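Sugar kinase MJ0406 (Methanococcus jannaschii, PDB 2C4E) phosphorylates a wide range of nucleosides to their monophosphates, preferring inosine, guanosine and cytidine, with ATP as best phosphate donor and magnesium or manganese as cofactor. Local coordinates at residues 14-19 / 39-44; 43-48 / 135-140; 48-53 / 76-81; 61-66 / 86-91; 67-72 / 94-99. All coordinates share one frame; numbering follows the deposited sequence.

Contact 1 (14-19 / 39-44); sequences TALDYI and KYYGGA
Residues 15-19 and 39-42 pair as antiparallel strands: Ala15 with Gly42 and Asp17 with Tyr40 are hydrogen-bonded pairs, while Leu16 with Tyr41 and Tyr18 with Lys39 are non-hydrogen-bonded ones. The short strand axes make 142°, a clear departure from exact antiparallel alignment. Asp17 N gives to Tyr40 O at 2.9 Å, and Tyr40 N returns a bond to Asp17 O. Toward Gly42 the pairing distorts: Ala15 N stands above the plane of the Gly42 carbonyl, and the bond from Gly42 N to Ala15 O is bent to 131° at the hydrogen.

On the face of Leu16, Tyr18, Lys39 and Tyr41, the Tyr18 ring and the Lys39 chain lie side by side and point the same way. Tyr18 CE2 is 3.6 Å from Lys39 CB, and Tyr18 OH lies 3.5 Å from Lys39 CE. That same Lys39 CE presses on Leu16 CD2 at 3.5 Å, a tight carbon pair, and Leu16 CD2 also meets the edge of the Tyr41 ring. An alanine in place of Tyr18 would probably give the Lys39 chain more freedom to turn on that side, though Leu16 still touches it, and take from Trp100 the ring it meets.

On the Asp17 and Tyr40 face, one water donates to Asp17 OD2 (3.0 Å) and to Tyr41 O (2.7 Å), joining side chain to opposing backbone. Gly43, with phi at 92°, has backbone angles that call for glycine. Asp17 and Gly43 both bind substrate, so this beta hairpin of the ribokinase-type four-stranded sheet supplies part of the nucleoside pocket.

Contact 2 (43-48 / 135-140); sequences GAAANT and HIATGD
Thr48, on helix 44-54, turns its two branches to different tasks where it meets His135. From CB, a chi1 of -56° sets OG1 anti to the carbonyl carbon and beside the backbone N, from where it turns back along its own helix and donates to Ala44 O at 2.9 Å. Thr48 N also bonds Ala44 O, and the two donors arrive from opposite faces of that carbonyl, so one oxygen is gripped twice. The other branch, CG2, reaches across to His135 CD2 at 3.9 Å; the two side chains cross at about a right angle. The ring's ND1 is hydrogen-bonded to Ser158, which helps fix the ring's rotation.

A turn earlier, small residues let the chains come close. Ala44 CB rests against Ala137 CB at 3.9 Å and against Thr138 OG1 at 3.5 Å, while Ala137 CB lies 3.9 Å from Ala45 N. No hydrogen bond crosses between the segments.

The helix start, with Gly43 at the N-cap, thus packs on the chain leaving strand 131-136 of the central sheet. Gly43 and Asn47 bind substrate, and Asn47 ND2 bonds Asp247, the inferred proton acceptor, which places the contact beside the active site of this ribokinase-family enzyme.

Contact 3 (48-53 / 76-81); sequences TAVGIK and RYLKNL
The ring of Tyr77 meets Val50 where helices 44-54 and 73-80 pack together, and is also packed by Leu81, just past the end of its own helix. Over one face lies Leu81 CD1, 3.7 Å above the plane and offset toward the rim. Val50 CG2 approaches the ring obliquely, 4.3 Å from Tyr77 CE2, and Val50 CG1 touches the phenol end, 3.8 Å from Tyr77 OH. That hydroxyl is hydrogen-bonded to Gln284, and the ring also meets the ring of Tyr41, both of which help to fix it.

Val50 is thus wedged by both methyls against helix 73-80 and the residue that follows it, crossing Tyr77, Leu78 and Leu81 at about right angles. With chi1 at 174° CG1 is anti to the backbone N, which brings it to Leu81 CD1 at 4.1 Å, while CG2 meets Leu78 CD2 at 3.7 Å.

Lys53 works differently. Its chain bends at chi2 (67°) and passes alongside the Leu81 carbonyl, with CG 3.3 Å and CE 3.2 Å from Leu81 O. Its NZ goes on to a hydrogen bond with Asn58.

No hydrogen bond joins the two segments, so cohesion here is apolar around Val50. At the border, the ammonium group of Lys53 bonds Asp82 O just beyond the C-terminal end of helix 73-80, where the helix dipole would probably favour its positive charge.

Contact 4 (61-66 / 86-91); sequences LLSCVG and SKLYYS
Backbone hydrogen bonds between Ser63, Val65, Tyr89 and Ser91 run alternately across two parallel chains whose directions differ by 11°. Tyr89 N gives to Ser63 O at 3.0 Å, Val65 N to Tyr89 O at 2.8 Å, and Ser91 N to Val65 O. Cys64 pairs with Tyr89 and Val65 with Tyr90. Beyond the paired residues a water takes over: it donates to Leu61 O at 2.9 Å and accepts from Lys87 N at 2.8 Å.

Aromatic contacts form on both faces. Val65 CG2 sits over the centre of the Tyr90 ring, 3.8 Å from its centroid and 13° off the normal, a CH-pi contact. The first torsion of Val65 (chi1 -57°) divides its methyls: CG2, between N and carbonyl carbon, takes the ring, while CG1, anti to the carbonyl carbon, meets Leu88 CD1. On the other face Cys64 SG approaches the Tyr89 ring obliquely, 5.2 Å from its centroid, as a sulfur-aromatic contact.

Apolar packing centres on Leu88. Its CD2 meets Ser63 CB at 3.7 Å and Leu61 CG more loosely. The same CD2 lies 3.5 Å from Ser63 N, a buried amide for which the model offers no partner.

Strands 64-65 and 89-90 are joined through helix 73-80 as a beta-alpha-beta unit. Leu61, on strand 58-62 at the border of the central sheet, packs against helix 44-54; Leu88 touches Phe69 in the loop before helix 73-80, and Tyr90 OH bonds Glu75 of that helix.

Contact 5 (67-72 / 94-99); sequences YDFKNS and EETPKA
Asp68 spends both carboxylate oxygens on the chain opposite. OD1 accepts from Thr96 N at 2.9 Å and from Thr96 OG1 at 2.6 Å, the two donors coming from opposite faces of the carboxylate plane. OD2 meets Lys98 NZ tip to tip in a salt bridge of 2.7 Å.

The partners are held in turn. Lys98 NZ also donates to Glu95 OE1 (2.9 Å) and, on a lone pair, to Thr96 O (2.8 Å). Its charge probably offsets the repulsion between the two acids. Thr96 OG1 has a further bond with Gly66 N and lies at the edge of the Phe69 ring. An alanine in place of Asp68 would probably leave Thr96 N without its acceptor and Lys98 with one carboxylate fewer.

Further out, Tyr67 N bonds Glu94 O at 3.1 Å, and one face of the Tyr67 ring receives Glu95 CA. Glu95 also packs on Ala37 of the second subunit.

This salt-bridge network ties the loop that leads through a type II beta turn (Phe69 to Ser72) into helix 73-80 to the residues entering strand 98-103 and to its first residue, Lys98. That strand belongs to the four-stranded sheet, which probably corresponds to the lid of ribokinase-family kinases.

Overall arrangement
All five contacts lie within the first half of the chain. Contact 1 closes before contacts 3, 4 and 5 open; contact 2 spans the longest loop and encloses those three, which cross one another along the chain. Contacts 1 and 5, centres about 11 Å apart, share the four-stranded sheet through neighbouring strands 15-21 and 98-103. Contacts 2 and 3 both use helix 44-54, and strand 58-62 of contact 4 follows that helix in the chain. Contacts 4 and 5, centres about 10 Å apart, also touch where Tyr90 packs on Lys70. The substrate-binding residues Asp17, Gly43 and Asn47 lie where the four-stranded sheet meets the domain built on the central sheet.

Contact 1 (14-19 / 39-44)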
# COMPACT_ATOMS: atom_id res chain seq x y z
N THR A 14 -5.71 13.46 9.28
CA THR A 14 -4.38 13.77 8.82
C THR A 14 -3.76 12.45 8.35
O THR A 14 -3.68 11.49 9.10
CB THR A 14 -3.58 14.38 9.98
OG1 THR A 14 -4.11 15.68 10.29
CG2 THR A 14 -2.15 14.63 9.57
N ALA A 15 -3.36 12.40 7.08
CA ALA A 15 -2.94 11.14 6.46
C ALA A 15 -1.79 11.30 5.49
O ALA A 15 -1.54 12.39 4.99
CB ALA A 15 -4.11 10.50 5.72
N LEU A 16 -1.09 10.20 5.22
CA LEU A 16 -0.06 10.16 4.18
C LEU A 16 -0.65 9.46 2.96
O LEU A 16 -1.13 8.34 3.08
CB LEU A 16 1.16 9.40 4.68
CG LEU A 16 1.80 10.05 5.91
CD1 LEU A 16 2.61 9.03 6.70
CD2 LEU A 16 2.66 11.22 5.46
N ASP A 17 -0.61 10.12 1.80
CA ASP A 17 -1.16 9.61 0.55
C ASP A 17 -0.03 9.07 -0.34
O ASP A 17 0.98 9.73 -0.54
CB ASP A 17 -1.88 10.73 -0.22
CG ASP A 17 -3.08 11.32 0.53
OD1 ASP A 17 -3.61 10.69 1.46
OD2 ASP A 17 -3.56 12.42 0.20
N TYR A 18 -0.22 7.87 -0.88
CA TYR A 18 0.78 7.25 -1.73
C TYR A 18 0.19 6.86 -3.06
O TYR A 18 -0.74 6.06 -3.12
CB TYR A 18 1.32 5.98 -1.09
CG TYR A 18 1.96 6.17 0.26
CD1 TYR A 18 1.18 6.26 1.41
CD2 TYR A 18 3.34 6.26 0.39
CE1 TYR A 18 1.76 6.42 2.66
CE2 TYR A 18 3.93 6.44 1.64
CZ TYR A 18 3.13 6.51 2.76
OH TYR A 18 3.71 6.67 4.00
N ILE A 19 0.76 7.37 -4.15
CA ILE A 19 0.27 7.09 -5.48
C ILE A 19 1.23 6.16 -6.20
O ILE A 19 2.41 6.47 -6.38
CB ILE A 19 0.02 8.41 -6.25
CG1 ILE A 19 -1.04 9.23 -5.48
CG2 ILE A 19 -0.46 8.13 -7.65
CD1 ILE A 19 -1.12 10.71 -5.85
N LYS A 39 5.33 9.70 -1.38
CA LYS A 39 4.44 10.05 -0.26
C LYS A 39 4.07 11.53 -0.39
O LYS A 39 4.93 12.36 -0.70
CB LYS A 39 5.22 9.77 1.04
CG LYS A 39 4.62 10.17 2.36
CD LYS A 39 5.72 10.42 3.41
CE LYS A 39 5.59 9.55 4.66
NZ LYS A 39 6.87 8.89 5.02
N TYR A 40 2.80 11.85 -0.19
CA TYR A 40 2.32 13.24 -0.15
C TYR A 40 1.59 13.47 1.15
O TYR A 40 0.87 12.59 1.62
CB TYR A 40 1.35 13.55 -1.29
CG TYR A 40 1.98 13.42 -2.66
CD1 TYR A 40 1.82 12.26 -3.40
CD2 TYR A 40 2.73 14.46 -3.20
CE1 TYR A 40 2.40 12.12 -4.65
CE2 TYR A 40 3.31 14.34 -4.45
CZ TYR A 40 3.14 13.17 -5.17
OH TYR A 40 3.70 13.03 -6.41
N TYR A 41 1.77 14.65 1.72
CA TYR A 41 1.03 15.03 2.92
C TYR A 41 -0.43 15.21 2.53
O TYR A 41 -0.75 15.88 1.54
CB TYR A 41 1.64 16.29 3.54
CG TYR A 41 3.08 16.11 3.98
CD1 TYR A 41 4.06 17.04 3.65
CD2 TYR A 41 3.47 14.99 4.71
CE1 TYR A 41 5.37 16.88 4.05
CE2 TYR A 41 4.78 14.81 5.10
CZ TYR A 41 5.73 15.76 4.77
OH TYR A 41 7.04 15.57 5.16
N GLY A 42 -1.31 14.59 3.30
CA GLY A 42 -2.73 14.56 3.00
C GLY A 42 -3.63 14.44 4.21
O GLY A 42 -3.25 14.80 5.33
N GLY A 43 -4.83 13.91 3.96
CA GLY A 43 -5.91 13.88 4.94
C GLY A 43 -6.77 15.12 4.79
O GLY A 43 -6.24 16.23 4.80
N ALA A 44 -8.08 14.95 4.62
CA ALA A 44 -8.97 16.11 4.38
C ALA A 44 -8.87 17.23 5.42
O ALA A 44 -8.85 18.41 5.04
CB ALA A 44 -10.40 15.64 4.24
O HOH W 1 -1.89 14.73 -0.58

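Contact 2 (43-48 / 135-140)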
# COMPACT_ATOMS: atom_id res chain seq x y z
N GLY A 43 -4.83 13.91 3.96
CA GLY A 43 -5.91 13.88 4.94
C GLY A 43 -6.77 15.12 4.79
O GLY A 43 -6.24 16.23 4.80
N ALA A 44 -8.08 14.95 4.62
CA ALA A 44 -8.97 16.11 4.38
C ALA A 44 -8.87 17.23 5.42
O ALA A 44 -8.85 18.41 5.04
CB ALA A 44 -10.40 15.64 4.24
N ALA A 45 -8.79 16.91 6.71
CA ALA A 45 -8.67 17.95 7.73
C ALA A 45 -7.36 18.72 7.60
O ALA A 45 -7.36 19.94 7.59
CB ALA A 45 -8.82 17.37 9.16
N ALA A 46 -6.25 18.00 7.47
CA ALA A 46 -4.93 18.60 7.32
C ALA A 46 -4.83 19.42 6.04
O ALA A 46 -4.30 20.52 6.05
CB ALA A 46 -3.87 17.53 7.34
N ASN A 47 -5.34 18.89 4.94
CA ASN A 47 -5.36 19.62 3.67
C ASN A 47 -6.00 20.99 3.85
O ASN A 47 -5.47 22.02 3.43
CB ASN A 47 -6.16 18.86 2.62
CG ASN A 47 -5.47 17.58 2.15
OD1 ASN A 47 -4.27 17.41 2.38
ND2 ASN A 47 -6.21 16.70 1.51
N THR A 48 -7.15 20.98 4.49
CA THR A 48 -7.90 22.20 4.72
C THR A 48 -7.12 23.14 5.65
O THR A 48 -6.99 24.31 5.37
CB THR A 48 -9.30 21.88 5.27
OG1 THR A 48 -10.01 20.98 4.38
CG2 THR A 48 -10.17 23.11 5.27
N HIS A 135 -14.35 23.36 11.48
CA HIS A 135 -14.63 22.67 10.24
C HIS A 135 -14.38 21.18 10.42
O HIS A 135 -13.29 20.77 10.83
CB HIS A 135 -13.76 23.19 9.10
CG HIS A 135 -13.95 22.44 7.83
ND1 HIS A 135 -15.11 22.50 7.10
CD2 HIS A 135 -13.14 21.56 7.19
CE1 HIS A 135 -15.01 21.69 6.07
NE2 HIS A 135 -13.82 21.12 6.08
N ILE A 136 -15.41 20.40 10.11
CA ILE A 136 -15.48 18.98 10.36
C ILE A 136 -15.44 18.27 9.02
O ILE A 136 -16.40 18.30 8.25
CB ILE A 136 -16.76 18.63 11.10
CG1 ILE A 136 -16.73 19.33 12.46
CG2 ILE A 136 -16.86 17.10 11.27
CD1 ILE A 136 -18.04 19.26 13.24
N ALA A 137 -14.30 17.66 8.75
CA ALA A 137 -14.07 16.95 7.52
C ALA A 137 -14.21 15.46 7.76
O ALA A 137 -14.70 15.03 8.81
CB ALA A 137 -12.69 17.31 6.99
N THR A 138 -13.82 14.65 6.79
CA THR A 138 -13.97 13.22 6.96
C THR A 138 -13.12 12.74 8.13
O THR A 138 -12.07 13.28 8.44
CB THR A 138 -13.60 12.43 5.69
OG1 THR A 138 -12.36 12.93 5.17
CG2 THR A 138 -14.62 12.68 4.59
N GLY A 139 -13.60 11.71 8.79
CA GLY A 139 -12.98 11.24 10.01
C GLY A 139 -13.82 10.14 10.61
O GLY A 139 -14.16 9.17 9.92
N ASP A 140 -14.09 10.25 11.90
CA ASP A 140 -14.93 9.31 12.60
C ASP A 140 -16.28 9.99 12.78
O ASP A 140 -16.37 11.03 13.45
CB ASP A 140 -14.32 8.97 13.95
CG ASP A 140 -15.18 8.03 14.75
OD1 ASP A 140 -14.97 6.79 14.68
OD2 ASP A 140 -16.09 8.44 15.49

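Contact 3 (48-53 / 76-81)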
# COMPACT_ATOMS: atom_id res chain seq x y z
N THR A 48 -7.15 20.98 4.49
CA THR A 48 -7.90 22.20 4.72
C THR A 48 -7.12 23.14 5.65
O THR A 48 -6.99 24.31 5.37
CB THR A 48 -9.30 21.88 5.27
OG1 THR A 48 -10.01 20.98 4.38
CG2 THR A 48 -10.17 23.11 5.27
N ALA A 49 -6.57 22.61 6.75
CA ALA A 49 -5.82 23.41 7.72
C ALA A 49 -4.61 24.06 7.10
O ALA A 49 -4.32 25.22 7.38
CB ALA A 49 -5.39 22.57 8.92
N VAL A 50 -3.90 23.31 6.27
CA VAL A 50 -2.72 23.84 5.59
C VAL A 50 -3.12 24.90 4.56
O VAL A 50 -2.47 25.93 4.47
CB VAL A 50 -1.87 22.71 4.96
CG1 VAL A 50 -0.72 23.28 4.11
CG2 VAL A 50 -1.30 21.82 6.04
N GLY A 51 -4.18 24.65 3.79
CA GLY A 51 -4.68 25.65 2.85
C GLY A 51 -5.11 26.94 3.52
O GLY A 51 -4.86 28.04 3.02
N ILE A 52 -5.76 26.81 4.67
CA ILE A 52 -6.21 27.97 5.45
C ILE A 52 -5.00 28.78 5.88
O ILE A 52 -4.96 30.00 5.72
CB ILE A 52 -7.05 27.52 6.65
CG1 ILE A 52 -8.43 27.03 6.16
CG2 ILE A 52 -7.20 28.65 7.65
CD1 ILE A 52 -9.15 26.18 7.18
N LYS A 53 -3.99 28.09 6.39
CA LYS A 53 -2.79 28.75 6.91
C LYS A 53 -2.04 29.45 5.79
O LYS A 53 -1.55 30.55 5.98
CB LYS A 53 -1.87 27.76 7.62
CG LYS A 53 -0.69 28.41 8.34
CD LYS A 53 -1.14 29.29 9.53
CE LYS A 53 0.05 29.86 10.27
NZ LYS A 53 -0.30 30.43 11.61
N ARG A 76 7.19 17.91 11.48
CA ARG A 76 8.09 19.06 11.29
C ARG A 76 7.54 20.04 10.27
O ARG A 76 7.63 21.25 10.44
CB ARG A 76 9.49 18.58 10.87
N TYR A 77 6.96 19.48 9.20
CA TYR A 77 6.30 20.24 8.13
C TYR A 77 5.17 21.12 8.66
O TYR A 77 5.06 22.30 8.30
CB TYR A 77 5.79 19.24 7.09
CG TYR A 77 4.80 19.71 6.05
CD1 TYR A 77 5.23 20.27 4.85
CD2 TYR A 77 3.43 19.53 6.23
CE1 TYR A 77 4.32 20.67 3.87
CE2 TYR A 77 2.52 19.92 5.27
CZ TYR A 77 2.97 20.49 4.09
OH TYR A 77 2.07 20.86 3.12
N LEU A 78 4.33 20.56 9.53
CA LEU A 78 3.23 21.32 10.11
C LEU A 78 3.75 22.36 11.11
O LEU A 78 3.24 23.47 11.17
CB LEU A 78 2.22 20.39 10.78
CG LEU A 78 1.39 19.51 9.84
CD1 LEU A 78 0.54 18.53 10.65
CD2 LEU A 78 0.51 20.34 8.92
N LYS A 79 4.76 21.98 11.89
CA LYS A 79 5.34 22.90 12.86
C LYS A 79 5.96 24.09 12.12
O LYS A 79 5.83 25.23 12.56
CB LYS A 79 6.38 22.20 13.74
CG LYS A 79 5.78 21.37 14.87
CD LYS A 79 6.88 20.67 15.69
CE LYS A 79 6.29 19.71 16.71
NZ LYS A 79 7.35 18.88 17.35
N ASN A 80 6.60 23.81 10.99
CA ASN A 80 7.28 24.85 10.20
C ASN A 80 6.30 25.81 9.55
O ASN A 80 6.63 26.98 9.31
CB ASN A 80 8.21 24.22 9.15
CG ASN A 80 9.55 23.81 9.72
OD1 ASN A 80 9.83 24.00 10.91
ND2 ASN A 80 10.41 23.24 8.87
N LEU A 81 5.09 25.33 9.28
CA LEU A 81 4.02 26.17 8.76
C LEU A 81 3.26 26.92 9.86
O LEU A 81 2.34 27.67 9.56
CB LEU A 81 3.05 25.33 7.92
CG LEU A 81 3.64 24.81 6.61
CD1 LEU A 81 2.84 23.63 6.08
CD2 LEU A 81 3.71 25.93 5.56

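Contact 4 (61-66 / 86-91)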
# COMPACT_ATOMS: atom_id res chain seq x y z
N LEU A 61 -5.35 21.99 14.17
CA LEU A 61 -5.72 20.69 13.68
C LEU A 61 -6.03 19.74 14.82
O LEU A 61 -5.28 19.70 15.82
CB LEU A 61 -4.56 20.17 12.83
CG LEU A 61 -4.70 18.95 11.92
CD1 LEU A 61 -5.74 19.13 10.86
CD2 LEU A 61 -3.34 18.72 11.28
N LEU A 62 -7.12 18.99 14.70
CA LEU A 62 -7.47 17.94 15.64
C LEU A 62 -7.60 16.65 14.83
O LEU A 62 -8.54 16.50 14.06
CB LEU A 62 -8.77 18.25 16.38
CG LEU A 62 -9.02 17.40 17.63
CD1 LEU A 62 -10.17 18.00 18.42
CD2 LEU A 62 -9.32 15.93 17.30
N SER A 63 -6.62 15.76 15.01
CA SER A 63 -6.58 14.47 14.34
C SER A 63 -5.94 13.43 15.25
O SER A 63 -5.23 13.78 16.18
CB SER A 63 -5.71 14.53 13.07
OG SER A 63 -6.07 15.59 12.22
N CYS A 64 -6.21 12.16 14.96
CA CYS A 64 -5.46 11.05 15.55
C CYS A 64 -4.34 10.61 14.60
O CYS A 64 -4.59 10.19 13.46
CB CYS A 64 -6.38 9.86 15.82
SG CYS A 64 -7.60 10.14 17.11
N VAL A 65 -3.10 10.72 15.07
CA VAL A 65 -1.92 10.29 14.32
C VAL A 65 -1.22 9.14 15.04
O VAL A 65 -1.58 8.81 16.17
CB VAL A 65 -0.95 11.49 14.05
CG1 VAL A 65 -1.69 12.59 13.30
CG2 VAL A 65 -0.35 12.04 15.34
N GLY A 66 -0.26 8.51 14.39
CA GLY A 66 0.36 7.29 14.89
C GLY A 66 1.78 7.48 15.39
O GLY A 66 2.31 8.59 15.41
N SER A 86 -1.35 21.31 18.78
CA SER A 86 -1.48 21.03 20.21
C SER A 86 -2.59 20.03 20.55
O SER A 86 -2.50 19.33 21.56
CB SER A 86 -1.68 22.34 21.00
OG SER A 86 -2.99 22.85 20.91
N LYS A 87 -3.62 19.94 19.70
CA LYS A 87 -4.75 19.04 19.95
C LYS A 87 -4.59 17.65 19.29
O LYS A 87 -5.48 16.81 19.41
CB LYS A 87 -6.07 19.68 19.53
CG LYS A 87 -6.53 20.87 20.41
CD LYS A 87 -7.63 21.67 19.73
CE LYS A 87 -8.31 22.63 20.69
NZ LYS A 87 -7.31 23.58 21.26
N LEU A 88 -3.47 17.37 18.61
CA LEU A 88 -3.29 16.05 18.00
C LEU A 88 -3.19 14.97 19.08
O LEU A 88 -2.55 15.18 20.12
CB LEU A 88 -2.03 15.98 17.13
CG LEU A 88 -1.96 16.75 15.81
CD1 LEU A 88 -0.71 16.34 15.03
CD2 LEU A 88 -3.21 16.57 14.96
N TYR A 89 -3.85 13.84 18.85
CA TYR A 89 -3.67 12.64 19.65
C TYR A 89 -2.62 11.77 18.97
O TYR A 89 -2.75 11.44 17.80
CB TYR A 89 -4.99 11.87 19.77
CG TYR A 89 -4.83 10.62 20.59
CD1 TYR A 89 -4.54 9.40 19.97
CD2 TYR A 89 -4.93 10.65 21.98
CE1 TYR A 89 -4.37 8.24 20.73
CE2 TYR A 89 -4.76 9.50 22.74
CZ TYR A 89 -4.48 8.30 22.11
OH TYR A 89 -4.32 7.16 22.84
N TYR A 90 -1.58 11.40 19.72
CA TYR A 90 -0.51 10.56 19.21
C TYR A 90 -0.68 9.14 19.75
O TYR A 90 -0.65 8.93 20.96
CB TYR A 90 0.85 11.10 19.65
CG TYR A 90 1.34 12.29 18.86
CD1 TYR A 90 0.81 13.56 19.08
CD2 TYR A 90 2.34 12.15 17.91
CE1 TYR A 90 1.27 14.66 18.36
CE2 TYR A 90 2.81 13.23 17.20
CZ TYR A 90 2.27 14.48 17.42
OH TYR A 90 2.75 15.55 16.70
N SER A 91 -0.87 8.18 18.85
CA SER A 91 -1.03 6.79 19.23
C SER A 91 0.33 6.14 19.44
O SER A 91 1.27 6.41 18.69
CB SER A 91 -1.80 6.02 18.15
OG SER A 91 -2.00 4.67 18.53
O HOH W 2 -4.33 21.76 17.63

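Contact 5 (67-72 / 94-99)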
# COMPACT_ATOMS: atom_id res chain seq x y z
N TYR A 67 2.40 6.36 15.78
CA TYR A 67 3.79 6.35 16.26
C TYR A 67 4.80 6.78 15.20
O TYR A 67 5.94 7.15 15.55
CB TYR A 67 4.16 4.96 16.82
CG TYR A 67 4.05 3.79 15.82
CD1 TYR A 67 5.01 3.61 14.83
CD2 TYR A 67 3.00 2.87 15.90
CE1 TYR A 67 4.92 2.54 13.92
CE2 TYR A 67 2.90 1.80 15.00
CZ TYR A 67 3.87 1.64 14.01
OH TYR A 67 3.78 0.60 13.11
N ASP A 68 4.41 6.71 13.93
CA ASP A 68 5.26 7.12 12.81
C ASP A 68 5.07 8.58 12.41
O ASP A 68 5.72 9.06 11.48
CB ASP A 68 5.06 6.20 11.59
CG ASP A 68 3.67 6.31 10.99
OD1 ASP A 68 2.74 6.75 11.69
OD2 ASP A 68 3.42 5.98 9.81
N PHE A 69 4.16 9.27 13.09
CA PHE A 69 4.03 10.72 12.93
C PHE A 69 5.12 11.43 13.72
O PHE A 69 5.75 12.35 13.21
CB PHE A 69 2.66 11.19 13.42
CG PHE A 69 2.24 12.52 12.87
CD1 PHE A 69 1.66 12.60 11.61
CD2 PHE A 69 2.41 13.69 13.60
CE1 PHE A 69 1.24 13.82 11.10
CE2 PHE A 69 2.01 14.92 13.08
CZ PHE A 69 1.42 14.98 11.83
N LYS A 70 5.31 10.99 14.97
CA LYS A 70 6.30 11.58 15.88
C LYS A 70 7.67 11.75 15.21
O LYS A 70 8.29 10.78 14.78
CB LYS A 70 6.46 10.71 17.14
CG LYS A 70 5.79 11.26 18.40
CD LYS A 70 5.20 10.15 19.25
CE LYS A 70 4.69 10.68 20.59
NZ LYS A 70 3.71 9.75 21.21
N ASN A 71 8.11 13.01 15.12
CA ASN A 71 9.41 13.39 14.57
C ASN A 71 9.55 13.17 13.06
O ASN A 71 10.62 13.38 12.49
CB ASN A 71 10.56 12.67 15.29
CG ASN A 71 10.45 12.75 16.81
OD1 ASN A 71 10.88 11.84 17.52
ND2 ASN A 71 9.90 13.85 17.31
N SER A 72 8.46 12.78 12.40
CA SER A 72 8.52 12.40 10.99
C SER A 72 8.36 13.62 10.11
O SER A 72 8.19 14.75 10.60
CB SER A 72 7.44 11.36 10.66
OG SER A 72 7.94 10.37 9.77
N GLU A 94 -0.80 2.24 17.09
CA GLU A 94 -1.22 2.27 15.70
C GLU A 94 -0.29 3.18 14.90
O GLU A 94 0.26 4.14 15.46
CB GLU A 94 -2.68 2.78 15.60
CG GLU A 94 -3.68 2.08 16.53
CD GLU A 94 -3.70 0.57 16.35
OE1 GLU A 94 -3.49 0.10 15.21
OE2 GLU A 94 -3.90 -0.14 17.35
N GLU A 95 -0.16 2.91 13.60
CA GLU A 95 0.42 3.89 12.65
C GLU A 95 -0.59 4.95 12.16
O GLU A 95 -1.80 4.79 12.31
CB GLU A 95 0.98 3.18 11.42
CG GLU A 95 -0.05 2.61 10.45
CD GLU A 95 0.59 1.65 9.44
OE1 GLU A 95 1.29 2.12 8.51
OE2 GLU A 95 0.42 0.42 9.58
N THR A 96 -0.05 6.03 11.55
CA THR A 96 -0.83 7.15 11.01
C THR A 96 -1.71 6.69 9.84
O THR A 96 -1.25 5.89 9.03
CB THR A 96 0.16 8.25 10.48
OG1 THR A 96 1.01 8.69 11.55
CG2 THR A 96 -0.58 9.53 10.01
N PRO A 97 -2.97 7.17 9.71
CA PRO A 97 -3.80 6.79 8.56
C PRO A 97 -3.11 7.03 7.22
O PRO A 97 -2.38 8.02 7.06
CB PRO A 97 -5.04 7.69 8.71
CG PRO A 97 -5.14 7.93 10.18
CD PRO A 97 -3.70 8.05 10.65
N LYS A 98 -3.33 6.12 6.27
CA LYS A 98 -2.67 6.20 4.96
C LYS A 98 -3.63 5.83 3.83
O LYS A 98 -4.52 5.02 4.04
CB LYS A 98 -1.46 5.26 4.92
CG LYS A 98 -0.30 5.75 5.77
CD LYS A 98 0.74 4.68 6.00
CE LYS A 98 1.78 5.14 7.02
NZ LYS A 98 1.29 4.99 8.45
N ALA A 99 -3.46 6.45 2.67
CA ALA A 99 -4.25 6.12 1.49
C ALA A 99 -3.32 5.57 0.41
O ALA A 99 -2.44 6.29 -0.04
CB ALA A 99 -5.00 7.37 0.98